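Local atomic coordinates of GH30 Xylanase C (Talaromyces cellulolyticus CF-2612, PDB entry 6M5Z), a protein that probably hydrolyses internal glycosidic bonds of xylan, acting as an endoxylanase of glycoside hydrolase family 30. Residues A[62-67]-A[114-119]; A[71-75]-A[353-357]. Residue numbers count along the deposited sequence, not the author numbering.

Both contacts involve the first helix of the (β/α)8 barrel or the loop that leaves it. Contact 1 packs helix 56-67 against helix 112-121, the next helix around the barrel; contact 2 sets that loop against helix 351-360, which follows the last barrel strand. Both are largely buried; Trp114 and Gln118 are partly exposed in contact 1, and Thr71 lies exposed at the margin of contact 2. Contact 1 fills a wide gap with aromatic rings and one bridging water, whereas contact 2 relies on a close Ala73-Ala357 approach, which brings two backbones together. They touch: Tyr65 O lies 2.8 Å from Ala73 N, and Leu66 O 2.9 Å from Leu75 N, both probable hydrogen bonds.

Contact 1: A[62-67]-A[114-119]; sequences VTNYLF and WWSKQA
When two helices stand well apart, large side chains must fill the space, and residues 62-67 and 114-119 illustrate the principle. Both segments are α-helical; their axes approach to 11.5 Å and cross at -58°, with the N-to-C directions 58° apart. In register, Thr63 faces Gln118 and Phe67 faces Ala119, each CA pair 7.4 Å apart. The main bump is Trp115 (chi1 -90°, chi2 107°). Its CA-to-CB bond points sideways, but the six-membered ring swings into a hollow lined by Val62, Thr63, Leu66 and Phe67. Trp115 CH2 lies 3.7 Å from Val62 CG1 and 3.6 Å from Leu66 CD1, while Trp115 CZ3 lies 4.1 Å from Phe67 CE2. Phe67, in the m rotamer, reaches across in return: Phe67 CZ lies 3.7 Å from Ala119 CA and 3.9 Å from Ala119 CB, a place where the small alanine leaves room for a ring. With Thr63 at chi1 p (61°), Thr63 CG2 is a smaller bump, 4.0 Å from Trp114 CH2, 4.2 Å from Trp115 CZ3 and 3.8 Å from Gln118 OE1. A water finishes this side, donating to Gln118 OE1 at 2.9 Å and weakly to Thr63 OG1 at 3.3 Å; the Thr63 hydroxyl also bonds Gln59 O within its helix. Trp115 NE1 is held by Gly48 O. This is the packing of consecutive helices around a TIM barrel: Ile51 of helix 49-52 covers Val62 and Trp115, Ala330 of strand 328-332 meets Val62 and Leu66, and Val347 of strand 346-349 touches Val62.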
ATOM      1  N   VAL A  62      -3.553  15.183  11.964  1.00 14.34           N
ATOM      2  CA  VAL A  62      -3.248  13.780  11.564  1.00 13.87           C
ATOM      3  C   VAL A  62      -3.453  13.664  10.055  1.00 14.61           C
ATOM      4  O   VAL A  62      -2.577  13.146   9.357  1.00 12.29           O
ATOM      5  CB  VAL A  62      -4.093  12.756  12.326  1.00 14.79           C
ATOM      6  CG1 VAL A  62      -3.949  11.361  11.689  1.00 14.68           C
ATOM      7  CG2 VAL A  62      -3.685  12.741  13.811  1.00 14.35           C
ATOM      8  N   THR A  63      -4.590  14.125   9.559  1.00 15.27           N
ATOM      9  CA  THR A  63      -4.904  13.915   8.126  1.00 16.19           C
ATOM     10  C   THR A  63      -3.979  14.751   7.259  1.00 16.40           C
ATOM     11  O   THR A  63      -3.629  14.262   6.173  1.00 14.22           O
ATOM     12  CB  THR A  63      -6.378  14.162   7.822  1.00 15.88           C
ATOM     13  OG1 THR A  63      -6.647  15.533   8.155  1.00 17.01           O
ATOM     14  CG2 THR A  63      -7.243  13.181   8.573  1.00 16.07           C
ATOM     15  N   ASN A  64      -3.535  15.937   7.695  1.00 15.12           N
ATOM     16  CA  ASN A  64      -2.558  16.708   6.886  1.00 16.01           C
ATOM     17  C   ASN A  64      -1.209  15.972   6.875  1.00 15.90           C
ATOM     18  O   ASN A  64      -0.575  15.887   5.818  1.00 15.46           O
ATOM     19  CB  ASN A  64      -2.370  18.142   7.379  1.00 17.21           C
ATOM     20  CG  ASN A  64      -3.543  19.015   6.989  1.00 19.25           C
ATOM     21  OD1 ASN A  64      -4.378  18.614   6.170  1.00 24.10           O
ATOM     22  ND2 ASN A  64      -3.710  20.105   7.709  1.00 19.78           N
ATOM     23  N   TYR A  65      -0.784  15.379   7.988  1.00 14.48           N
ATOM     24  CA  TYR A  65       0.490  14.631   7.978  1.00 12.68           C
ATOM     25  C   TYR A  65       0.440  13.498   6.935  1.00 12.94           C
ATOM     26  O   TYR A  65       1.433  13.229   6.272  1.00 11.91           O
ATOM     27  CB  TYR A  65       0.819  14.054   9.358  1.00 14.03           C
ATOM     28  CG  TYR A  65       1.631  14.958  10.250  1.00 15.05           C
ATOM     29  CD1 TYR A  65       2.730  15.641   9.772  1.00 16.32           C
ATOM     30  CD2 TYR A  65       1.296  15.101  11.577  1.00 16.47           C
ATOM     31  CE1 TYR A  65       3.488  16.462  10.603  1.00 17.98           C
ATOM     32  CE2 TYR A  65       2.030  15.941  12.411  1.00 19.13           C
ATOM     33  CZ  TYR A  65       3.136  16.603  11.926  1.00 18.01           C
ATOM     34  OH  TYR A  65       3.881  17.409  12.750  1.00 18.22           O
ATOM     35  N   LEU A  66      -0.709  12.833   6.814  1.00 12.25           N
ATOM     36  CA  LEU A  66      -0.803  11.656   5.909  1.00 12.46           C
ATOM     37  C   LEU A  66      -1.019  12.122   4.467  1.00 13.27           C
ATOM     38  O   LEU A  66      -0.364  11.542   3.566  1.00 13.48           O
ATOM     39  CB  LEU A  66      -1.909  10.746   6.387  1.00 12.35           C
ATOM     40  CG  LEU A  66      -1.632  10.046   7.725  1.00 12.46           C
ATOM     41  CD1 LEU A  66      -2.894   9.416   8.229  1.00 12.59           C
ATOM     42  CD2 LEU A  66      -0.538   8.997   7.591  1.00 12.66           C
ATOM     43  N   PHE A  67      -1.924  13.076   4.237  1.00 13.62           N
ATOM     44  CA  PHE A  67      -2.423  13.370   2.870  1.00 14.00           C
ATOM     45  C   PHE A  67      -1.881  14.665   2.266  1.00 15.83           C
ATOM     46  O   PHE A  67      -1.904  14.764   1.007  1.00 14.58           O
ATOM     47  CB  PHE A  67      -3.937  13.472   2.913  1.00 13.51           C
ATOM     48  CG  PHE A  67      -4.626  12.235   3.390  1.00 14.41           C
ATOM     49  CD1 PHE A  67      -4.363  11.016   2.786  1.00 14.41           C
ATOM     50  CD2 PHE A  67      -5.550  12.284   4.428  1.00 13.70           C
ATOM     51  CE1 PHE A  67      -5.045   9.883   3.206  1.00 14.92           C
ATOM     52  CE2 PHE A  67      -6.198  11.149   4.852  1.00 13.22           C
ATOM     53  CZ  PHE A  67      -5.948   9.940   4.232  1.00 13.32           C
ATOM     54  N   TRP A 114     -15.144   6.908   8.192  1.00 12.62           N
ATOM     55  CA  TRP A 114     -14.614   8.265   8.424  1.00 13.96           C
ATOM     56  C   TRP A 114     -13.281   8.410   7.664  1.00 12.05           C
ATOM     57  O   TRP A 114     -13.050   9.392   6.934  1.00 12.13           O
ATOM     58  CB  TRP A 114     -14.411   8.491   9.917  1.00 14.85           C
ATOM     59  CG  TRP A 114     -13.951   9.877  10.251  1.00 16.08           C
ATOM     60  CD1 TRP A 114     -14.756  10.967  10.466  1.00 16.09           C
ATOM     61  CD2 TRP A 114     -12.600  10.350  10.330  1.00 14.77           C
ATOM     62  NE1 TRP A 114     -13.988  12.075  10.732  1.00 15.73           N
ATOM     63  CE2 TRP A 114     -12.663  11.723  10.655  1.00 15.70           C
ATOM     64  CE3 TRP A 114     -11.344   9.751  10.193  1.00 14.64           C
ATOM     65  CZ2 TRP A 114     -11.524  12.486  10.860  1.00 14.94           C
ATOM     66  CZ3 TRP A 114     -10.219  10.505  10.414  1.00 14.59           C
ATOM     67  CH2 TRP A 114     -10.302  11.870  10.744  1.00 15.25           C
ATOM     68  N   TRP A 115     -12.438   7.412   7.807  1.00 11.86           N
ATOM     69  CA  TRP A 115     -11.105   7.437   7.181  1.00 11.14           C
ATOM     70  C   TRP A 115     -11.247   7.470   5.665  1.00 10.43           C
ATOM     71  O   TRP A 115     -10.470   8.205   5.008  1.00 11.78           O
ATOM     72  CB  TRP A 115     -10.258   6.281   7.705  1.00 11.02           C
ATOM     73  CG  TRP A 115      -9.475   6.651   8.913  1.00 10.73           C
ATOM     74  CD1 TRP A 115      -9.711   6.253  10.190  1.00 11.39           C
ATOM     75  CD2 TRP A 115      -8.319   7.509   8.945  1.00 10.68           C
ATOM     76  NE1 TRP A 115      -8.793   6.826  11.029  1.00 12.76           N
ATOM     77  CE2 TRP A 115      -7.918   7.594  10.285  1.00 11.25           C
ATOM     78  CE3 TRP A 115      -7.616   8.233   7.973  1.00 10.84           C
ATOM     79  CZ2 TRP A 115      -6.833   8.377  10.688  1.00 10.88           C
ATOM     80  CZ3 TRP A 115      -6.539   9.006   8.364  1.00 12.03           C
ATOM     81  CH2 TRP A 115      -6.124   9.040   9.706  1.00 11.12           C
ATOM     82  N   SER A 116     -12.180   6.711   5.106  1.00 11.06           N
ATOM     83  CA  SER A 116     -12.396   6.676   3.644  1.00 10.97           C
ATOM     84  C   SER A 116     -12.869   8.045   3.140  1.00 11.89           C
ATOM     85  O   SER A 116     -12.399   8.482   2.092  1.00 11.53           O
ATOM     86  CB  SER A 116     -13.384   5.572   3.251  1.00 11.76           C
ATOM     87  OG  SER A 116     -12.871   4.262   3.612  1.00 12.48           O
ATOM     88  N   LYS A 117     -13.773   8.695   3.862  1.00 12.17           N
ATOM     89  CA  LYS A 117     -14.284  10.025   3.444  1.00 13.24           C
ATOM     90  C   LYS A 117     -13.149  11.067   3.542  1.00 12.92           C
ATOM     91  O   LYS A 117     -13.028  11.878   2.631  1.00 13.93           O
ATOM     92  CB  LYS A 117     -15.519  10.420   4.270  1.00 14.19           C
ATOM     93  CG  LYS A 117     -16.757   9.577   4.014  1.00 14.87           C
ATOM     94  CD  LYS A 117     -17.933  10.021   4.873  1.00 16.51           C
ATOM     95  CE  LYS A 117     -19.176   9.221   4.555  1.00 19.08           C
ATOM     96  NZ  LYS A 117     -20.388  10.045   4.677  1.00 25.28           N
ATOM     97  N   GLN A 118     -12.337  11.034   4.603  1.00 12.86           N
ATOM     98  CA  GLN A 118     -11.189  11.942   4.752  1.00 12.89           C
ATOM     99  C   GLN A 118     -10.221  11.710   3.585  1.00 13.17           C
ATOM    100  O   GLN A 118      -9.748  12.675   2.978  1.00 12.88           O
ATOM    101  CB  GLN A 118     -10.479  11.724   6.075  1.00 14.94           C
ATOM    102  CG  GLN A 118     -11.314  12.128   7.284  1.00 15.87           C
ATOM    103  CD  GLN A 118     -11.462  13.633   7.403  1.00 18.01           C
ATOM    104  OE1 GLN A 118     -10.534  14.401   7.159  1.00 17.97           O
ATOM    105  NE2 GLN A 118     -12.622  14.063   7.859  1.00 19.89           N
ATOM    106  N   ALA A 119      -9.961  10.452   3.253  1.00 12.40           N
ATOM    107  CA  ALA A 119      -8.990  10.080   2.201  1.00 12.23           C
ATOM    108  C   ALA A 119      -9.457  10.671   0.868  1.00 12.20           C
ATOM    109  O   ALA A 119      -8.654  11.321   0.184  1.00 12.95           O
ATOM    110  CB  ALA A 119      -8.897   8.579   2.092  1.00 13.18           C
TER
HETATM  111  O   HOH W   1      -9.727  16.287   9.230  1.00 35.12           O

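Contact 2: A[71-75]-A[353-357]; sequences TGAGL and LWAFA
Small residues let a loop lie almost directly on a helix, as residues 71-75 do on 353-357. The loop leads from helix 56-67 to strand 77-82 and has no regular secondary structure; Gly72 (phi/psi -126°/-150°) is extended, and Gly74 (55°/40°) takes a positive phi that favours glycine. Across from the loop, 353-357 is a turn within helix 351-360, with Ala357 N bonded to Leu353 O at 2.9 Å. The CA atoms of Ala73 and Ala357 are only 3.6 Å apart, and Ala73 CA sits 3.5 Å from Ala357 CB. Larger side chains spread around this point. Leu353, with chi1 t and chi2 p, brings its CD1 to 3.6 Å from Ala73 CB. Trp354 starts away from the loop, but chi1 m and chi2 123° return its ring edge, placing Trp354 CH2 3.6 Å from Thr71 O and Trp354 CZ3 3.9 Å from Gly72 O. Leu75 (m, t) meets Phe356 (chi1 -86°, chi2 86°) through Leu75 CD2 and Phe356 CD2, 4.0 Å apart. The contact thus joins the first helix-to-strand loop of the barrel to its last helix. It is close van der Waals packing, chiefly apolar, with Trp354 presenting its ring edge to two backbone carbonyls, and with two of the loop's carbonyls hydrogen-bonded farther along the chain: Gly72 O to Arg361, and Gly74 O to Ser360 and Arg364.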
ATOM      1  N   THR A  71       2.630  19.792   3.461  1.00 20.89           N
ATOM      2  CA  THR A  71       3.115  19.672   4.869  1.00 20.92           C
ATOM      3  C   THR A  71       3.154  18.221   5.346  1.00 18.45           C
ATOM      4  O   THR A  71       3.528  18.007   6.509  1.00 21.12           O
ATOM      5  CB  THR A  71       2.293  20.543   5.829  1.00 23.32           C
ATOM      6  OG1 THR A  71       0.974  20.003   5.938  1.00 21.57           O
ATOM      7  CG2 THR A  71       2.230  21.994   5.388  1.00 25.09           C
ATOM      8  N   GLY A  72       2.689  17.264   4.538  1.00 16.85           N
ATOM      9  CA  GLY A  72       2.564  15.854   4.954  1.00 16.35           C
ATOM     10  C   GLY A  72       3.282  14.948   3.992  1.00 16.60           C
ATOM     11  O   GLY A  72       4.229  15.401   3.345  1.00 15.51           O
ATOM     12  N   ALA A  73       2.788  13.707   3.855  1.00 14.94           N
ATOM     13  CA  ALA A  73       3.391  12.685   3.000  1.00 14.15           C
ATOM     14  C   ALA A  73       2.670  12.552   1.652  1.00 12.25           C
ATOM     15  O   ALA A  73       3.146  11.804   0.849  1.00 12.66           O
ATOM     16  CB  ALA A  73       3.417  11.387   3.752  1.00 15.46           C
ATOM     17  N   GLY A  74       1.590  13.284   1.420  1.00 12.60           N
ATOM     18  CA  GLY A  74       0.874  13.220   0.143  1.00 14.10           C
ATOM     19  C   GLY A  74       0.464  11.802  -0.190  1.00 13.39           C
ATOM     20  O   GLY A  74       0.534  11.411  -1.392  1.00 13.12           O
ATOM     21  N   LEU A  75       0.015  11.015   0.786  1.00 11.73           N
ATOM     22  CA  LEU A  75      -0.302   9.600   0.478  1.00 10.64           C
ATOM     23  C   LEU A  75      -1.587   9.479  -0.342  1.00 10.89           C
ATOM     24  O   LEU A  75      -2.534  10.304  -0.207  1.00 11.55           O
ATOM     25  CB  LEU A  75      -0.319   8.784   1.781  1.00 10.97           C
ATOM     26  CG  LEU A  75       1.052   8.737   2.469  1.00 11.41           C
ATOM     27  CD1 LEU A  75       0.970   8.198   3.898  1.00 12.19           C
ATOM     28  CD2 LEU A  75       2.039   7.898   1.682  1.00 10.76           C
ATOM     29  N   LEU A 353       7.496   8.458   7.975  1.00 12.47           N
ATOM     30  CA  LEU A 353       6.475   9.277   7.281  1.00 13.14           C
ATOM     31  C   LEU A 353       7.211  10.117   6.230  1.00 13.09           C
ATOM     32  O   LEU A 353       6.715  10.257   5.091  1.00 11.91           O
ATOM     33  CB  LEU A 353       5.698  10.157   8.258  1.00 13.57           C
ATOM     34  CG  LEU A 353       4.693  11.098   7.580  1.00 13.70           C
ATOM     35  CD1 LEU A 353       3.446  10.337   7.144  1.00 12.85           C
ATOM     36  CD2 LEU A 353       4.345  12.297   8.414  1.00 14.97           C
ATOM     37  N   TRP A 354       8.345  10.726   6.584  1.00 12.11           N
ATOM     38  CA  TRP A 354       9.040  11.663   5.665  1.00 14.03           C
ATOM     39  C   TRP A 354       9.760  10.893   4.562  1.00 13.41           C
ATOM     40  O   TRP A 354       9.916  11.475   3.485  1.00 14.24           O
ATOM     41  CB  TRP A 354       9.992  12.591   6.456  1.00 14.81           C
ATOM     42  CG  TRP A 354       9.302  13.338   7.552  1.00 14.79           C
ATOM     43  CD1 TRP A 354       9.627  13.324   8.883  1.00 15.81           C
ATOM     44  CD2 TRP A 354       8.125  14.158   7.444  1.00 15.18           C
ATOM     45  NE1 TRP A 354       8.744  14.077   9.594  1.00 14.82           N
ATOM     46  CE2 TRP A 354       7.824  14.625   8.744  1.00 15.18           C
ATOM     47  CE3 TRP A 354       7.329  14.583   6.378  1.00 15.19           C
ATOM     48  CZ2 TRP A 354       6.775  15.494   9.003  1.00 14.95           C
ATOM     49  CZ3 TRP A 354       6.283  15.438   6.636  1.00 15.51           C
ATOM     50  CH2 TRP A 354       5.978  15.848   7.931  1.00 16.20           C
ATOM     51  N   ALA A 355      10.171   9.636   4.778  1.00 13.83           N
ATOM     52  CA  ALA A 355      10.652   8.760   3.681  1.00 13.69           C
ATOM     53  C   ALA A 355       9.519   8.604   2.661  1.00 14.38           C
ATOM     54  O   ALA A 355       9.783   8.808   1.470  1.00 13.79           O
ATOM     55  CB  ALA A 355      11.125   7.408   4.203  1.00 14.45           C
ATOM     56  N   PHE A 356       8.303   8.301   3.113  1.00 12.47           N
ATOM     57  CA  PHE A 356       7.138   8.165   2.209  1.00 12.56           C
ATOM     58  C   PHE A 356       6.914   9.497   1.507  1.00 11.98           C
ATOM     59  O   PHE A 356       6.656   9.512   0.284  1.00 11.88           O
ATOM     60  CB  PHE A 356       5.894   7.691   2.954  1.00 12.94           C
ATOM     61  CG  PHE A 356       5.804   6.190   3.075  1.00 12.54           C
ATOM     62  CD1 PHE A 356       6.433   5.524   4.105  1.00 13.18           C
ATOM     63  CD2 PHE A 356       5.110   5.441   2.138  1.00 13.95           C
ATOM     64  CE1 PHE A 356       6.376   4.157   4.209  1.00 12.84           C
ATOM     65  CE2 PHE A 356       5.052   4.072   2.243  1.00 13.06           C
ATOM     66  CZ  PHE A 356       5.655   3.428   3.293  1.00 13.12           C
ATOM     67  N   ALA A 357       7.001  10.609   2.246  1.00 11.06           N
ATOM     68  CA  ALA A 357       6.709  11.932   1.681  1.00 12.21           C
ATOM     69  C   ALA A 357       7.629  12.216   0.490  1.00 13.70           C
ATOM     70  O   ALA A 357       7.153  12.819  -0.479  1.00 12.31           O
ATOM     71  CB  ALA A 357       6.891  13.000   2.734  1.00 13.55           C
TER